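Local coordinates for bifunctional protein PutA (Bdellovibrio bacteriovorus, PDB 5UR2) that probably oxidises proline to glutamate in two steps, joining a flavin-dependent proline dehydrogenase and an NAD-dependent glutamate semialdehyde dehydrogenase in one chain, at residues 241-253 with 268-282. Numbering follows the deposited sequence.
Sequences EQYSVKHLTLEVF and FGIVIQAYLRDSFED. With P5F (N-propargylglycine-modified flavin adenine dinucleotide), chain F.
Ile270 lies against one face of the Phe253 ring: its CB stands 3.6 Å from the ring centroid and only 12° off the ring normal, a CH-pi contact over the middle of the ring. Phe253 has CG anti to its backbone N, which carries the ring out from the helix and across to Ile270; its CE1 also comes within 3.4 Å of Gly269 O, obliquely to the ring. CG2 of Ile270 rests on the same ring at CE2, while the CG1 branch meets Leu250 CD2 at 3.8 Å with the two side chains nearly perpendicular, and CD1 reaches the methyl of Thr249. Helix 246-257 and strand 268-273 are successive elements of a beta-alpha-beta unit that begins with strand 235-238, within the eight-stranded parallel barrel of the proline dehydrogenase domain; the 159° between the axes of their segments fits a helix returning antiparallel along the barrel wall. At the helix start the packing turns ionic. The chain of Lys246, bent at chi2 and chi3, slides past Leu276 and brings NZ to Asp282 OD2, on the syn lone pair of that oxygen, at a modelled 2.5 Å that is unusually short. The same NZ also forms a salt bridge with Asp278 OD2, its hydrogen bond there being weak, and a water links it to Asp282 OD1. Asp278 OD2 also accepts from Tyr243 OH at 2.8 Å. The hydroxyl meets that oxygen from above the carboxylate plane; ammonium and phenol thus share one oxygen. On the flavin side of the strand end, the Gln273 amide NE2 donates to Glu241 O almost straight (170°) and to the flavin O2 of the modified cofactor at 2.7 Å, while a water bridges Gln273 OE1 to that same Glu241 O; together these bonds probably restrain rotation of the amide.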
ATOM      1  N   GLU B 241     -25.079 -30.452 -22.924  1.00 22.48           N
ATOM      2  CA  GLU B 241     -23.794 -30.067 -22.357  1.00 22.60           C
ATOM      3  C   GLU B 241     -23.952 -28.799 -21.519  1.00 21.40           C
ATOM      4  O   GLU B 241     -25.024 -28.565 -20.946  1.00 24.97           O
ATOM      5  CB  GLU B 241     -22.762 -29.898 -23.484  1.00 18.74           C
ATOM      6  CG  GLU B 241     -22.488 -31.214 -24.208  1.00 26.21           C
ATOM      7  CD  GLU B 241     -21.892 -31.027 -25.604  1.00 35.05           C
ATOM      8  OE1 GLU B 241     -22.639 -30.604 -26.511  1.00 28.82           O
ATOM      9  OE2 GLU B 241     -20.685 -31.322 -25.803  1.00 38.12           O
ATOM     10  N   GLN B 242     -22.899 -27.984 -21.439  1.00 21.07           N
ATOM     11  CA  GLN B 242     -22.873 -26.840 -20.533  1.00 23.55           C
ATOM     12  C   GLN B 242     -23.847 -25.745 -20.973  1.00 21.29           C
ATOM     13  O   GLN B 242     -24.371 -25.735 -22.092  1.00 20.91           O
ATOM     14  CB  GLN B 242     -21.455 -26.273 -20.415  1.00 23.70           C
ATOM     15  CG  GLN B 242     -20.898 -25.734 -21.702  1.00 34.04           C
ATOM     16  CD  GLN B 242     -20.235 -26.809 -22.566  1.00 42.57           C
ATOM     17  OE1 GLN B 242     -20.178 -28.002 -22.201  1.00 35.59           O
ATOM     18  NE2 GLN B 242     -19.735 -26.387 -23.725  1.00 46.32           N
ATOM     19  N   TYR B 243     -24.095 -24.806 -20.055  1.00 20.78           N
ATOM     20  CA  TYR B 243     -25.140 -23.816 -20.291  1.00 22.69           C
ATOM     21  C   TYR B 243     -24.846 -22.946 -21.515  1.00 27.74           C
ATOM     22  O   TYR B 243     -25.777 -22.512 -22.200  1.00 23.44           O
ATOM     23  CB  TYR B 243     -25.329 -22.950 -19.046  1.00 20.59           C
ATOM     24  CG  TYR B 243     -26.567 -22.072 -19.120  1.00 22.19           C
ATOM     25  CD1 TYR B 243     -27.840 -22.629 -19.035  1.00 24.45           C
ATOM     26  CD2 TYR B 243     -26.462 -20.694 -19.292  1.00 21.61           C
ATOM     27  CE1 TYR B 243     -28.976 -21.839 -19.092  1.00 19.94           C
ATOM     28  CE2 TYR B 243     -27.592 -19.889 -19.345  1.00 21.87           C
ATOM     29  CZ  TYR B 243     -28.847 -20.469 -19.247  1.00 20.05           C
ATOM     30  OH  TYR B 243     -29.980 -19.682 -19.307  1.00 26.68           O
ATOM     31  N   SER B 244     -23.564 -22.695 -21.820  1.00 24.27           N
ATOM     32  CA  SER B 244     -23.226 -21.856 -22.967  1.00 24.79           C
ATOM     33  C   SER B 244     -23.725 -22.433 -24.302  1.00 23.07           C
ATOM     34  O   SER B 244     -23.816 -21.692 -25.281  1.00 25.63           O
ATOM     35  CB  SER B 244     -21.714 -21.645 -23.036  1.00 20.45           C
ATOM     36  OG  SER B 244     -21.056 -22.908 -23.155  1.00 27.03           O
ATOM     37  N   VAL B 245     -24.054 -23.722 -24.372  1.00 18.15           N
ATOM     38  CA  VAL B 245     -24.611 -24.289 -25.591  1.00 18.73           C
ATOM     39  C   VAL B 245     -26.015 -24.834 -25.382  1.00 21.06           C
ATOM     40  O   VAL B 245     -26.532 -25.540 -26.251  1.00 21.26           O
ATOM     41  CB  VAL B 245     -23.695 -25.385 -26.184  1.00 21.00           C
ATOM     42  CG1 VAL B 245     -22.292 -24.833 -26.478  1.00 19.02           C
ATOM     43  CG2 VAL B 245     -23.603 -26.584 -25.248  1.00 19.36           C
ATOM     44  N   LYS B 246     -26.651 -24.542 -24.240  1.00 19.54           N
ATOM     45  CA  LYS B 246     -27.950 -25.162 -23.978  1.00 18.07           C
ATOM     46  C   LYS B 246     -28.995 -24.677 -24.973  1.00 23.01           C
ATOM     47  O   LYS B 246     -29.697 -25.484 -25.587  1.00 23.63           O
ATOM     48  CB  LYS B 246     -28.421 -24.882 -22.542  1.00 16.87           C
ATOM     49  CG  LYS B 246     -29.670 -25.683 -22.139  1.00 17.13           C
ATOM     50  CD  LYS B 246     -30.991 -24.957 -22.458  1.00 17.13           C
ATOM     51  CE  LYS B 246     -31.122 -23.649 -21.657  1.00 22.39           C
ATOM     52  NZ  LYS B 246     -32.443 -22.937 -21.854  1.00 16.83           N
ATOM     53  N   HIS B 247     -29.126 -23.356 -25.124  1.00 20.39           N
ATOM     54  CA  HIS B 247     -30.135 -22.814 -26.029  1.00 23.95           C
ATOM     55  C   HIS B 247     -29.848 -23.235 -27.470  1.00 23.15           C
ATOM     56  O   HIS B 247     -30.758 -23.648 -28.201  1.00 22.96           O
ATOM     57  CB  HIS B 247     -30.192 -21.287 -25.871  1.00 24.57           C
ATOM     58  CG  HIS B 247     -31.287 -20.634 -26.655  1.00 44.48           C
ATOM     59  ND1 HIS B 247     -31.315 -19.276 -26.909  1.00 48.71           N
ATOM     60  CD2 HIS B 247     -32.388 -21.152 -27.255  1.00 47.20           C
ATOM     61  CE1 HIS B 247     -32.385 -18.988 -27.630  1.00 47.08           C
ATOM     62  NE2 HIS B 247     -33.050 -20.109 -27.857  1.00 43.76           N
ATOM     63  N   LEU B 248     -28.579 -23.184 -27.877  1.00 23.41           N
ATOM     64  CA  LEU B 248     -28.223 -23.605 -29.226  1.00 25.23           C
ATOM     65  C   LEU B 248     -28.596 -25.070 -29.465  1.00 25.48           C
ATOM     66  O   LEU B 248     -29.125 -25.420 -30.524  1.00 25.80           O
ATOM     67  CB  LEU B 248     -26.733 -23.363 -29.457  1.00 19.52           C
ATOM     68  CG  LEU B 248     -26.136 -23.722 -30.819  1.00 25.13           C
ATOM     69  CD1 LEU B 248     -26.787 -22.900 -31.925  1.00 25.48           C
ATOM     70  CD2 LEU B 248     -24.631 -23.511 -30.800  1.00 22.13           C
ATOM     71  N   THR B 249     -28.349 -25.934 -28.480  1.00 22.00           N
ATOM     72  CA  THR B 249     -28.676 -27.349 -28.621  1.00 22.43           C
ATOM     73  C   THR B 249     -30.171 -27.553 -28.836  1.00 29.04           C
ATOM     74  O   THR B 249     -30.583 -28.413 -29.623  1.00 25.43           O
ATOM     75  CB  THR B 249     -28.181 -28.120 -27.397  1.00 22.35           C
ATOM     76  OG1 THR B 249     -26.773 -27.892 -27.252  1.00 21.83           O
ATOM     77  CG2 THR B 249     -28.427 -29.629 -27.563  1.00 21.40           C
ATOM     78  N   LEU B 250     -30.998 -26.776 -28.140  1.00 18.47           N
ATOM     79  CA  LEU B 250     -32.436 -26.940 -28.284  1.00 18.70           C
ATOM     80  C   LEU B 250     -32.917 -26.506 -29.670  1.00 18.96           C
ATOM     81  O   LEU B 250     -33.771 -27.171 -30.267  1.00 20.97           O
ATOM     82  CB  LEU B 250     -33.152 -26.172 -27.175  1.00 27.66           C
ATOM     83  CG  LEU B 250     -32.898 -26.768 -25.780  1.00 30.49           C
ATOM     84  CD1 LEU B 250     -33.654 -26.000 -24.706  1.00 27.25           C
ATOM     85  CD2 LEU B 250     -33.249 -28.248 -25.748  1.00 23.13           C
ATOM     86  N   GLU B 251     -32.386 -25.396 -30.198  1.00 20.84           N
ATOM     87  CA  GLU B 251     -32.726 -24.990 -31.559  1.00 25.63           C
ATOM     88  C   GLU B 251     -32.234 -26.016 -32.578  1.00 24.75           C
ATOM     89  O   GLU B 251     -32.949 -26.355 -33.525  1.00 26.99           O
ATOM     90  CB  GLU B 251     -32.141 -23.605 -31.867  1.00 19.94           C
ATOM     91  CG  GLU B 251     -32.794 -22.499 -31.066  1.00 23.47           C
ATOM     92  CD  GLU B 251     -32.431 -21.119 -31.553  1.00 23.81           C
ATOM     93  OE1 GLU B 251     -31.776 -20.991 -32.613  1.00 27.82           O
ATOM     94  OE2 GLU B 251     -32.804 -20.155 -30.868  1.00 28.66           O
ATOM     95  N   VAL B 252     -31.014 -26.521 -32.399  1.00 26.89           N
ATOM     96  CA  VAL B 252     -30.494 -27.536 -33.311  1.00 28.00           C
ATOM     97  C   VAL B 252     -31.423 -28.743 -33.333  1.00 25.57           C
ATOM     98  O   VAL B 252     -31.837 -29.217 -34.397  1.00 24.71           O
ATOM     99  CB  VAL B 252     -29.057 -27.916 -32.903  1.00 31.61           C
ATOM    100  CG1 VAL B 252     -28.590 -29.172 -33.604  1.00 20.35           C
ATOM    101  CG2 VAL B 252     -28.095 -26.746 -33.161  1.00 28.58           C
ATOM    102  N   PHE B 253     -31.788 -29.234 -32.145  1.00 24.09           N
ATOM    103  CA  PHE B 253     -32.576 -30.458 -32.032  1.00 25.59           C
ATOM    104  C   PHE B 253     -33.974 -30.294 -32.607  1.00 22.29           C
ATOM    105  O   PHE B 253     -34.439 -31.128 -33.395  1.00 24.17           O
ATOM    106  CB  PHE B 253     -32.652 -30.889 -30.568  1.00 22.16           C
ATOM    107  CG  PHE B 253     -33.505 -32.090 -30.343  1.00 24.14           C
ATOM    108  CD1 PHE B 253     -33.014 -33.365 -30.607  1.00 22.87           C
ATOM    109  CD2 PHE B 253     -34.795 -31.956 -29.831  1.00 24.33           C
ATOM    110  CE1 PHE B 253     -33.804 -34.490 -30.380  1.00 28.23           C
ATOM    111  CE2 PHE B 253     -35.583 -33.067 -29.611  1.00 23.71           C
ATOM    112  CZ  PHE B 253     -35.091 -34.337 -29.886  1.00 26.82           C
ATOM    113  N   PHE B 268     -36.264 -40.165 -31.276  1.00 24.02           N
ATOM    114  CA  PHE B 268     -35.236 -39.167 -31.024  1.00 26.54           C
ATOM    115  C   PHE B 268     -35.487 -38.592 -29.638  1.00 30.36           C
ATOM    116  O   PHE B 268     -36.641 -38.436 -29.226  1.00 27.89           O
ATOM    117  CB  PHE B 268     -35.281 -38.030 -32.053  1.00 23.29           C
ATOM    118  CG  PHE B 268     -34.902 -38.438 -33.454  1.00 29.91           C
ATOM    119  CD1 PHE B 268     -33.761 -39.184 -33.697  1.00 33.77           C
ATOM    120  CD2 PHE B 268     -35.675 -38.041 -34.531  1.00 24.32           C
ATOM    121  CE1 PHE B 268     -33.401 -39.525 -34.997  1.00 33.95           C
ATOM    122  CE2 PHE B 268     -35.327 -38.383 -35.829  1.00 29.39           C
ATOM    123  CZ  PHE B 268     -34.189 -39.125 -36.064  1.00 30.77           C
ATOM    124  N   GLY B 269     -34.414 -38.272 -28.919  1.00 34.32           N
ATOM    125  CA  GLY B 269     -34.548 -37.711 -27.591  1.00 23.52           C
ATOM    126  C   GLY B 269     -33.569 -36.580 -27.357  1.00 26.21           C
ATOM    127  O   GLY B 269     -32.497 -36.509 -27.968  1.00 21.57           O
ATOM    128  N   ILE B 270     -33.948 -35.713 -26.418  1.00 27.90           N
ATOM    129  CA  ILE B 270     -33.157 -34.558 -25.999  1.00 26.67           C
ATOM    130  C   ILE B 270     -33.128 -34.557 -24.473  1.00 28.85           C
ATOM    131  O   ILE B 270     -34.070 -35.019 -23.812  1.00 20.90           O
ATOM    132  CB  ILE B 270     -33.738 -33.226 -26.565  1.00 24.70           C
ATOM    133  CG1 ILE B 270     -32.900 -31.987 -26.199  1.00 22.14           C
ATOM    134  CG2 ILE B 270     -35.147 -33.012 -26.063  1.00 25.05           C
ATOM    135  CD1 ILE B 270     -31.586 -31.828 -26.905  1.00 24.35           C
ATOM    136  N   VAL B 271     -32.013 -34.063 -23.910  1.00 26.20           N
ATOM    137  CA  VAL B 271     -31.843 -33.974 -22.465  1.00 21.96           C
ATOM    138  C   VAL B 271     -32.248 -32.594 -21.973  1.00 24.28           C
ATOM    139  O   VAL B 271     -31.891 -31.573 -22.571  1.00 23.15           O
ATOM    140  CB  VAL B 271     -30.393 -34.294 -22.061  1.00 23.76           C
ATOM    141  CG1 VAL B 271     -30.186 -33.975 -20.590  1.00 25.46           C
ATOM    142  CG2 VAL B 271     -30.090 -35.771 -22.314  1.00 21.96           C
ATOM    143  N   ILE B 272     -32.967 -32.562 -20.850  1.00 26.17           N
ATOM    144  CA  ILE B 272     -33.237 -31.333 -20.119  1.00 19.74           C
ATOM    145  C   ILE B 272     -32.682 -31.483 -18.707  1.00 25.36           C
ATOM    146  O   ILE B 272     -32.868 -32.527 -18.071  1.00 20.31           O
ATOM    147  CB  ILE B 272     -34.747 -31.016 -20.107  1.00 20.98           C
ATOM    148  CG1 ILE B 272     -35.216 -30.578 -21.505  1.00 20.30           C
ATOM    149  CG2 ILE B 272     -35.070 -29.948 -19.071  1.00 26.94           C
ATOM    150  CD1 ILE B 272     -34.603 -29.255 -21.979  1.00 18.66           C
ATOM    151  N   GLN B 273     -31.991 -30.432 -18.223  1.00 18.46           N
ATOM    152  CA  GLN B 273     -31.324 -30.424 -16.915  1.00 24.22           C
ATOM    153  C   GLN B 273     -32.158 -29.617 -15.921  1.00 24.55           C
ATOM    154  O   GLN B 273     -32.230 -28.388 -16.013  1.00 22.43           O
ATOM    155  CB  GLN B 273     -29.915 -29.836 -17.015  1.00 19.32           C
ATOM    156  CG  GLN B 273     -28.992 -30.598 -17.990  1.00 21.51           C
ATOM    157  CD  GLN B 273     -28.095 -29.678 -18.792  1.00 19.83           C
ATOM    158  OE1 GLN B 273     -28.529 -28.612 -19.236  1.00 18.20           O
ATOM    159  NE2 GLN B 273     -26.838 -30.089 -19.007  1.00 19.16           N
ATOM    160  N   ALA B 274     -32.767 -30.309 -14.952  1.00 20.12           N
ATOM    161  CA  ALA B 274     -33.637 -29.643 -13.997  1.00 24.40           C
ATOM    162  C   ALA B 274     -32.887 -28.715 -13.049  1.00 22.39           C
ATOM    163  O   ALA B 274     -33.527 -27.920 -12.360  1.00 21.24           O
ATOM    164  CB  ALA B 274     -34.428 -30.682 -13.178  1.00 21.03           C
ATOM    165  N   TYR B 275     -31.567 -28.780 -12.977  1.00 20.05           N
ATOM    166  CA  TYR B 275     -30.910 -27.827 -12.095  1.00 21.93           C
ATOM    167  C   TYR B 275     -30.776 -26.447 -12.724  1.00 23.01           C
ATOM    168  O   TYR B 275     -30.261 -25.533 -12.063  1.00 24.23           O
ATOM    169  CB  TYR B 275     -29.542 -28.365 -11.629  1.00 20.24           C
ATOM    170  CG  TYR B 275     -28.370 -28.379 -12.607  1.00 22.33           C
ATOM    171  CD1 TYR B 275     -28.527 -28.133 -13.979  1.00 19.01           C
ATOM    172  CD2 TYR B 275     -27.080 -28.681 -12.138  1.00 18.42           C
ATOM    173  CE1 TYR B 275     -27.412 -28.167 -14.850  1.00 22.41           C
ATOM    174  CE2 TYR B 275     -25.979 -28.720 -12.988  1.00 17.54           C
ATOM    175  CZ  TYR B 275     -26.137 -28.457 -14.336  1.00 26.66           C
ATOM    176  OH  TYR B 275     -25.020 -28.519 -15.156  1.00 20.95           O
ATOM    177  N   LEU B 276     -31.228 -26.270 -13.971  1.00 17.93           N
ATOM    178  CA  LEU B 276     -31.229 -24.958 -14.607  1.00 19.44           C
ATOM    179  C   LEU B 276     -32.488 -24.187 -14.230  1.00 24.41           C
ATOM    180  O   LEU B 276     -33.590 -24.752 -14.190  1.00 20.87           O
ATOM    181  CB  LEU B 276     -31.153 -25.070 -16.131  1.00 16.87           C
ATOM    182  CG  LEU B 276     -29.841 -25.642 -16.686  1.00 20.74           C
ATOM    183  CD1 LEU B 276     -29.870 -25.679 -18.216  1.00 17.46           C
ATOM    184  CD2 LEU B 276     -28.636 -24.857 -16.150  1.00 21.02           C
ATOM    185  N   ARG B 277     -32.317 -22.877 -13.986  1.00 17.99           N
ATOM    186  CA  ARG B 277     -33.460 -22.027 -13.644  1.00 21.08           C
ATOM    187  C   ARG B 277     -34.491 -21.942 -14.775  1.00 27.57           C
ATOM    188  O   ARG B 277     -35.686 -21.752 -14.505  1.00 27.80           O
ATOM    189  CB  ARG B 277     -32.976 -20.617 -13.258  1.00 19.30           C
ATOM    190  CG  ARG B 277     -32.099 -20.606 -12.006  1.00 21.00           C
ATOM    191  CD  ARG B 277     -31.423 -19.247 -11.704  1.00 21.65           C
ATOM    192  NE  ARG B 277     -30.507 -19.417 -10.573  1.00 21.79           N
ATOM    193  CZ  ARG B 277     -30.873 -19.391  -9.290  1.00 19.13           C
ATOM    194  NH1 ARG B 277     -32.139 -19.185  -8.949  1.00 18.90           N
ATOM    195  NH2 ARG B 277     -29.977 -19.590  -8.340  1.00 20.42           N
ATOM    196  N   ASP B 278     -34.074 -22.093 -16.034  1.00 20.85           N
ATOM    197  CA  ASP B 278     -35.008 -21.934 -17.143  1.00 25.52           C
ATOM    198  C   ASP B 278     -35.521 -23.263 -17.680  1.00 27.33           C
ATOM    199  O   ASP B 278     -36.222 -23.289 -18.694  1.00 28.67           O
ATOM    200  CB  ASP B 278     -34.379 -21.076 -18.262  1.00 32.00           C
ATOM    201  CG  ASP B 278     -33.149 -21.700 -18.894  1.00 36.15           C
ATOM    202  OD1 ASP B 278     -32.863 -22.892 -18.641  1.00 35.92           O
ATOM    203  OD2 ASP B 278     -32.457 -20.976 -19.657  1.00 33.92           O
ATOM    204  N   SER B 279     -35.254 -24.357 -16.974  1.00 21.48           N
ATOM    205  CA  SER B 279     -35.592 -25.666 -17.504  1.00 20.26           C
ATOM    206  C   SER B 279     -37.103 -25.922 -17.518  1.00 24.72           C
ATOM    207  O   SER B 279     -37.603 -26.607 -18.425  1.00 24.18           O
ATOM    208  CB  SER B 279     -34.836 -26.731 -16.706  1.00 20.80           C
ATOM    209  OG  SER B 279     -35.075 -26.603 -15.300  1.00 26.46           O
ATOM    210  N   PHE B 280     -37.854 -25.417 -16.538  1.00 18.90           N
ATOM    211  CA  PHE B 280     -39.298 -25.641 -16.610  1.00 23.03           C
ATOM    212  C   PHE B 280     -39.901 -24.901 -17.800  1.00 21.58           C
ATOM    213  O   PHE B 280     -40.793 -25.425 -18.472  1.00 25.43           O
ATOM    214  CB  PHE B 280     -39.990 -25.252 -15.297  1.00 18.65           C
ATOM    215  CG  PHE B 280     -41.483 -25.500 -15.295  1.00 19.80           C
ATOM    216  CD1 PHE B 280     -41.992 -26.785 -15.503  1.00 25.60           C
ATOM    217  CD2 PHE B 280     -42.378 -24.468 -15.014  1.00 22.56           C
ATOM    218  CE1 PHE B 280     -43.383 -27.026 -15.496  1.00 24.90           C
ATOM    219  CE2 PHE B 280     -43.748 -24.692 -14.987  1.00 25.06           C
ATOM    220  CZ  PHE B 280     -44.263 -25.979 -15.230  1.00 24.63           C
ATOM    221  N   GLU B 281     -39.417 -23.696 -18.096  1.00 27.26           N
ATOM    222  CA  GLU B 281     -39.901 -23.007 -19.289  1.00 27.06           C
ATOM    223  C   GLU B 281     -39.548 -23.778 -20.557  1.00 29.04           C
ATOM    224  O   GLU B 281     -40.365 -23.850 -21.486  1.00 27.31           O
ATOM    225  CB  GLU B 281     -39.362 -21.584 -19.346  1.00 27.27           C
ATOM    226  CG  GLU B 281     -40.085 -20.633 -18.396  1.00 35.35           C
ATOM    227  CD  GLU B 281     -39.293 -19.353 -18.123  1.00 42.57           C
ATOM    228  OE1 GLU B 281     -38.291 -19.395 -17.373  1.00 42.21           O
ATOM    229  OE2 GLU B 281     -39.687 -18.303 -18.670  1.00 48.51           O
ATOM    230  N   ASP B 282     -38.343 -24.370 -20.612  1.00 18.12           N
ATOM    231  CA  ASP B 282     -37.973 -25.194 -21.767  1.00 24.37           C
ATOM    232  C   ASP B 282     -38.847 -26.440 -21.873  1.00 25.30           C
ATOM    233  O   ASP B 282     -39.173 -26.872 -22.980  1.00 28.31           O
ATOM    234  CB  ASP B 282     -36.502 -25.611 -21.714  1.00 18.07           C
ATOM    235  CG  ASP B 282     -35.541 -24.453 -21.980  1.00 28.27           C
ATOM    236  OD1 ASP B 282     -35.928 -23.453 -22.628  1.00 30.26           O
ATOM    237  OD2 ASP B 282     -34.379 -24.552 -21.531  1.00 21.23           O
TER
HETATM  238  PA  P5F F1001     -29.001 -36.384  -6.626  1.00 25.26           P
HETATM  239  O1A P5F F1001     -30.472 -36.540  -6.113  1.00 30.61           O
HETATM  240  O2A P5F F1001     -27.936 -36.504  -5.655  1.00 23.04           O
HETATM  241  O5B P5F F1001     -28.675 -35.044  -7.227  1.00 24.68           O
HETATM  242  C5B P5F F1001     -27.366 -34.522  -7.422  1.00 16.78           C
HETATM  243  C4B P5F F1001     -27.461 -33.314  -8.366  1.00 20.64           C
HETATM  244  O4B P5F F1001     -28.017 -32.170  -7.764  1.00 25.39           O
HETATM  245  C3B P5F F1001     -26.177 -32.820  -8.967  1.00 17.28           C
HETATM  246  O3B P5F F1001     -25.740 -33.608 -10.008  1.00 18.70           O
HETATM  247  C2B P5F F1001     -26.534 -31.456  -9.404  1.00 17.09           C
HETATM  248  O2B P5F F1001     -27.193 -31.524 -10.621  1.00 18.70           O
HETATM  249  C1B P5F F1001     -27.491 -31.015  -8.356  1.00 22.79           C
HETATM  250  N9A P5F F1001     -26.904 -30.213  -7.313  1.00 19.76           N
HETATM  251  C8A P5F F1001     -25.855 -30.546  -6.468  1.00 21.14           C
HETATM  252  N7A P5F F1001     -25.641 -29.524  -5.630  1.00 23.15           N
HETATM  253  C5A P5F F1001     -26.550 -28.496  -5.886  1.00 21.13           C
HETATM  254  C6A P5F F1001     -26.780 -27.226  -5.362  1.00 30.15           C
HETATM  255  N6A P5F F1001     -25.986 -26.726  -4.276  1.00 28.95           N
HETATM  256  N1A P5F F1001     -27.755 -26.445  -5.866  1.00 25.32           N
HETATM  257  C2A P5F F1001     -28.533 -26.872  -6.884  1.00 17.31           C
HETATM  258  N3A P5F F1001     -28.312 -28.099  -7.438  1.00 20.52           N
HETATM  259  C4A P5F F1001     -27.361 -28.920  -6.975  1.00 11.73           C
HETATM  260  N1  P5F F1001     -26.193 -34.509 -16.878  1.00 32.81           N
HETATM  261  C2  P5F F1001     -26.190 -33.436 -17.844  1.00 27.86           C
HETATM  262  O2  P5F F1001     -26.039 -32.147 -17.384  1.00 28.25           O
HETATM  263  N3  P5F F1001     -26.350 -33.700 -19.242  1.00 42.77           N
HETATM  264  C4  P5F F1001     -26.511 -35.015 -19.746  1.00 45.20           C
HETATM  265  O4  P5F F1001     -26.663 -35.201 -21.126  1.00 38.12           O
HETATM  266  C4X P5F F1001     -26.505 -36.149 -18.729  1.00 42.68           C
HETATM  267  N5  P5F F1001     -26.527 -37.550 -19.144  1.00 44.45           N
HETATM  268  C5X P5F F1001     -26.958 -38.520 -18.118  1.00 44.35           C
HETATM  269  C6  P5F F1001     -27.541 -39.833 -18.533  1.00 35.93           C
HETATM  270  C7  P5F F1001     -28.035 -40.730 -17.552  1.00 36.35           C
HETATM  271  C7M P5F F1001     -28.623 -42.054 -17.987  1.00 38.53           C
HETATM  272  C8  P5F F1001     -27.983 -40.387 -16.167  1.00 37.04           C
HETATM  273  C8M P5F F1001     -28.503 -41.314 -15.097  1.00 35.48           C
HETATM  274  C9  P5F F1001     -27.436 -39.146 -15.766  1.00 44.42           C
HETATM  275  C9A P5F F1001     -26.911 -38.199 -16.790  1.00 44.53           C
HETATM  276  N10 P5F F1001     -26.366 -36.905 -16.373  1.00 42.88           N
HETATM  277  C10 P5F F1001     -26.348 -35.866 -17.364  1.00 37.02           C
HETATM  278  C1' P5F F1001     -26.025 -36.592 -14.963  1.00 45.64           C
HETATM  279  C2' P5F F1001     -27.243 -36.152 -14.150  1.00 38.89           C
HETATM  280  O2' P5F F1001     -27.656 -34.923 -14.610  1.00 37.21           O
HETATM  281  C3' P5F F1001     -27.015 -36.075 -12.638  1.00 40.40           C
HETATM  282  O3' P5F F1001     -26.046 -35.127 -12.390  1.00 41.32           O
HETATM  283  C4' P5F F1001     -26.567 -37.375 -11.986  1.00 38.78           C
HETATM  284  O4' P5F F1001     -27.089 -38.413 -12.742  1.00 37.99           O
HETATM  285  C5' P5F F1001     -26.876 -37.501 -10.482  1.00 38.49           C
HETATM  286  O5' P5F F1001     -28.140 -36.987 -10.112  1.00 40.31           O
HETATM  287  P   P5F F1001     -29.161 -37.673  -9.054  1.00 31.20           P
HETATM  288  O1P P5F F1001     -30.704 -37.411  -9.243  1.00 39.18           O
HETATM  289  O2P P5F F1001     -28.656 -39.164  -9.107  1.00 31.65           O
HETATM  290  O3P P5F F1001     -28.449 -37.354  -7.609  1.00 26.14           O
HETATM  291  C21 P5F F1001     -24.148 -37.503 -20.231  1.00 57.11           C
HETATM  292  C22 P5F F1001     -25.413 -37.579 -19.764  1.00 60.85           C
HETATM  293  C23 P5F F1001     -23.763 -36.513 -21.344  1.00 57.60           C
HETATM  294  O   HOH W   1     -26.526 -26.628 -19.723  1.00 20.83           O
HETATM  295  O   HOH W   2     -33.716 -22.070 -24.188  1.00 33.72           O